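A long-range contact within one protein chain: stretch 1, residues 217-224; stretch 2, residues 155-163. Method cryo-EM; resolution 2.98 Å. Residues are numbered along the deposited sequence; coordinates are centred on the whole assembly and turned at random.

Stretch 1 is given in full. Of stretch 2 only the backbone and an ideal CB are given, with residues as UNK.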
# COMPACT_ATOMS: atom_id res chain seq x y z
N THR A 217 -34.22 8.85 -87.57
CA THR A 217 -33.94 10.23 -87.20
C THR A 217 -35.18 10.88 -86.59
O THR A 217 -36.22 10.25 -86.41
CB THR A 217 -33.48 11.03 -88.43
OG1 THR A 217 -34.53 11.04 -89.40
CG2 THR A 217 -32.24 10.42 -89.05
N TYR A 218 -35.04 12.17 -86.29
CA TYR A 218 -36.12 12.98 -85.75
C TYR A 218 -36.61 14.05 -86.71
O TYR A 218 -37.69 14.59 -86.50
CB TYR A 218 -35.68 13.71 -84.48
CG TYR A 218 -35.36 12.86 -83.29
CD1 TYR A 218 -36.36 12.43 -82.43
CD2 TYR A 218 -34.05 12.52 -82.99
CE1 TYR A 218 -36.07 11.68 -81.32
CE2 TYR A 218 -33.75 11.77 -81.89
CZ TYR A 218 -34.76 11.35 -81.06
OH TYR A 218 -34.45 10.59 -79.96
N ASN A 219 -35.81 14.41 -87.71
CA ASN A 219 -36.20 15.49 -88.61
C ASN A 219 -37.13 14.98 -89.69
O ASN A 219 -36.98 13.86 -90.19
CB ASN A 219 -34.97 16.17 -89.20
CG ASN A 219 -33.97 15.19 -89.76
OD1 ASN A 219 -34.18 13.99 -89.73
ND2 ASN A 219 -32.86 15.70 -90.26
N ILE A 220 -38.11 15.81 -90.05
CA ILE A 220 -39.21 15.38 -90.89
C ILE A 220 -38.76 15.15 -92.32
O ILE A 220 -39.24 14.23 -92.99
CB ILE A 220 -40.34 16.42 -90.79
CG1 ILE A 220 -40.78 16.55 -89.34
CG2 ILE A 220 -41.54 16.02 -91.61
CD1 ILE A 220 -41.68 17.73 -89.08
N ARG A 221 -37.79 15.92 -92.80
CA ARG A 221 -37.37 15.82 -94.19
C ARG A 221 -36.43 14.65 -94.46
O ARG A 221 -36.11 14.40 -95.62
CB ARG A 221 -36.71 17.12 -94.63
CG ARG A 221 -37.66 18.29 -94.57
CD ARG A 221 -38.80 18.13 -95.53
NE ARG A 221 -38.33 18.19 -96.90
CZ ARG A 221 -39.00 17.75 -97.95
NH1 ARG A 221 -40.19 17.19 -97.78
NH2 ARG A 221 -38.49 17.86 -99.16
N GLU A 222 -35.98 13.94 -93.43
CA GLU A 222 -35.26 12.69 -93.64
C GLU A 222 -36.12 11.46 -93.40
O GLU A 222 -35.73 10.37 -93.82
CB GLU A 222 -34.02 12.62 -92.75
CG GLU A 222 -32.91 13.56 -93.17
CD GLU A 222 -32.28 13.16 -94.50
OE1 GLU A 222 -32.20 11.94 -94.77
OE2 GLU A 222 -31.88 14.06 -95.26
N LEU A 223 -37.28 11.62 -92.76
CA LEU A 223 -38.24 10.53 -92.67
C LEU A 223 -38.91 10.25 -94.01
O LEU A 223 -39.46 9.16 -94.19
CB LEU A 223 -39.31 10.86 -91.63
CG LEU A 223 -38.84 10.94 -90.18
CD1 LEU A 223 -39.95 11.43 -89.29
CD2 LEU A 223 -38.36 9.58 -89.72
N VAL A 224 -38.88 11.20 -94.94
CA VAL A 224 -39.55 11.02 -96.22
C VAL A 224 -38.76 10.07 -97.11
O VAL A 224 -39.33 9.23 -97.81
CB VAL A 224 -39.76 12.39 -96.89
CG1 VAL A 224 -40.41 12.24 -98.25
CG2 VAL A 224 -40.62 13.28 -96.00
N UNK A 155 -43.03 26.57 -88.88
CA UNK A 155 -41.70 26.55 -89.48
C UNK A 155 -40.83 25.38 -89.04
O UNK A 155 -39.71 25.26 -89.54
CB UNK A 155 -40.98 27.86 -89.15
N UNK A 156 -41.31 24.51 -88.15
CA UNK A 156 -40.44 23.55 -87.50
C UNK A 156 -40.20 22.31 -88.35
O UNK A 156 -41.10 21.79 -89.00
CB UNK A 156 -41.03 23.14 -86.15
N UNK A 157 -38.97 21.83 -88.30
CA UNK A 157 -38.53 20.62 -88.98
C UNK A 157 -38.19 19.50 -88.01
O UNK A 157 -38.14 18.33 -88.41
CB UNK A 157 -37.32 20.93 -89.86
N UNK A 158 -38.03 19.81 -86.73
CA UNK A 158 -37.78 18.82 -85.69
C UNK A 158 -39.10 18.47 -85.02
O UNK A 158 -39.96 19.33 -84.84
CB UNK A 158 -36.77 19.34 -84.67
N UNK A 159 -39.26 17.20 -84.64
CA UNK A 159 -40.53 16.74 -84.09
C UNK A 159 -40.74 17.19 -82.65
O UNK A 159 -41.86 17.56 -82.27
CB UNK A 159 -40.61 15.21 -84.17
N UNK A 160 -39.69 17.16 -81.83
CA UNK A 160 -39.82 17.56 -80.43
C UNK A 160 -39.98 19.08 -80.33
O UNK A 160 -40.75 19.58 -79.50
CB UNK A 160 -38.61 17.09 -79.62
N UNK A 161 -39.30 19.83 -81.20
CA UNK A 161 -39.50 21.27 -81.26
C UNK A 161 -40.91 21.62 -81.71
O UNK A 161 -41.53 22.55 -81.16
CB UNK A 161 -38.48 21.91 -82.20
N UNK A 162 -41.43 20.88 -82.68
CA UNK A 162 -42.82 21.02 -83.11
C UNK A 162 -43.79 20.74 -81.98
O UNK A 162 -44.78 21.45 -81.81
CB UNK A 162 -43.11 20.08 -84.28
N UNK A 163 -43.50 19.72 -81.17
CA UNK A 163 -44.36 19.42 -80.03
C UNK A 163 -44.27 20.50 -78.95
O UNK A 163 -45.28 20.82 -78.31
CB UNK A 163 -43.99 18.06 -79.44

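Position 155 lies beyond the reach of stretch 1: no atom of the other stretch comes near its ideal CB, so the contact selects nothing. It is Leu-155. Position 156, with phi/psi of -83/141, is extended and its CB points sideways, again with nothing close by. A small residue would suffice. Ser-156 turns inward on its own stretch, Ser-156 OG donating to the carbonyl O of 158 at 3.0 Å, while Ser-156 O lies 4.1 Å from Ile-220 CD1.

Position 157 is tied to stretch 1 by its backbone: Ile-220 N donates to the carbonyl O of 157 at 3.0 Å with an N-H...O angle of 158°, a bond open to any side chain. The ideal CB points sideways, 5.2 Å from Ile-220 N and 5.4 Å from Arg-221 CG, leaving room for a medium-sized polar or apolar group. The residue is Asp-157, chi1 t, whose end comes nearer than its CB: OD1 lies 3.2 Å from Arg-221 CG and OD2 3.4 Å from Asn-219 CB. These are contacts with aliphatic carbons; the guanidinium of Arg-221 leads away, so opposite charges alone do not make a salt bridge.

At 158 the CB points away, 5.2 Å from Tyr-218 O, so a short side chain would miss stretch 1 and a longer one must bend back. Extended angles (-96/144) just before a helix mark an N-cap position, where Ser, Thr, Asp or Asn would be common choices. His-158 instead returns its ring, CE1 reaching 3.5 Å from Tyr-218 CB. The two aromatic rings lie obliquely, centroids 5.6 Å apart and planes at 35°.

Position 159 begins the helix (-77/-40). Its ideal CB is 3.8 Å from Tyr-218 O and 5.3 Å from Ile-220 CG1; with Leu-223 also pointing toward this stretch, a branched aliphatic or Met would suit. Leu-159, chi1 m and chi2 t, brings CD2 to 3.8 Å from Ile-220 CG1 and CD1 to 4.1 Å from Leu-223 CD1. Its CG also packs 3.3 Å from Tyr-218 O.

At 160 the CB points toward stretch 1 but stops short of it, so bridging the gap to the Tyr-218 ring favours a longer apolar chain such as Leu, Ile or Met. Ile-160 does so with CD1, 3.6 Å from Tyr-218 CD1, at an off-well chi2 of 92°.

At 162 the CB points toward stretch 1, with Ile-220 CD1 about 5.5 Å away, which suits a mid-sized or long aliphatic: Leu-162 CD2 reaches 4.3 Å from Ile-220 CD1. Positions 161 and 163 are out of reach and unconstrained here; they are Ala-161 and Tyr-163.

Stretch 2 (155-163) LSDHLIALY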
# COMPACT_ATOMS: atom_id res chain seq x y z
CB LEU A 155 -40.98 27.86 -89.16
CG LEU A 155 -41.61 29.12 -89.74
CD1 LEU A 155 -40.93 30.35 -89.18
CD2 LEU A 155 -41.53 29.12 -91.25
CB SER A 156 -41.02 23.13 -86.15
OG SER A 156 -40.17 22.20 -85.51
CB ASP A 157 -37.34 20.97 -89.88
CG ASP A 157 -36.79 19.79 -90.64
OD1 ASP A 157 -37.47 19.34 -91.56
OD2 ASP A 157 -35.68 19.33 -90.30
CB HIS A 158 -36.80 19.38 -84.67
CG HIS A 158 -36.29 18.36 -83.70
ND1 HIS A 158 -35.25 17.51 -84.01
CD2 HIS A 158 -36.67 18.06 -82.44
CE1 HIS A 158 -35.01 16.74 -82.97
NE2 HIS A 158 -35.86 17.05 -82.01
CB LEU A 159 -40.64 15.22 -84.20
CG LEU A 159 -40.85 14.66 -85.61
CD1 LEU A 159 -40.74 13.15 -85.63
CD2 LEU A 159 -42.19 15.09 -86.14
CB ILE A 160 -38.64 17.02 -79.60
CG1 ILE A 160 -38.83 15.53 -79.30
CG2 ILE A 160 -38.45 17.75 -78.28
CD1 ILE A 160 -38.22 14.59 -80.30
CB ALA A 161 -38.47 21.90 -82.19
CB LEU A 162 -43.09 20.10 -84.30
CG LEU A 162 -44.51 19.96 -84.85
CD1 LEU A 162 -45.09 21.29 -85.23
CD2 LEU A 162 -44.47 19.05 -86.05
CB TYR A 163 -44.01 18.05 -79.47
CG TYR A 163 -44.75 17.77 -78.19
CD1 TYR A 163 -46.12 17.58 -78.19
CD2 TYR A 163 -44.08 17.70 -76.98
CE1 TYR A 163 -46.79 17.35 -77.03
CE2 TYR A 163 -44.75 17.46 -75.82
CZ TYR A 163 -46.10 17.28 -75.84
OH TYR A 163 -46.78 17.04 -74.67
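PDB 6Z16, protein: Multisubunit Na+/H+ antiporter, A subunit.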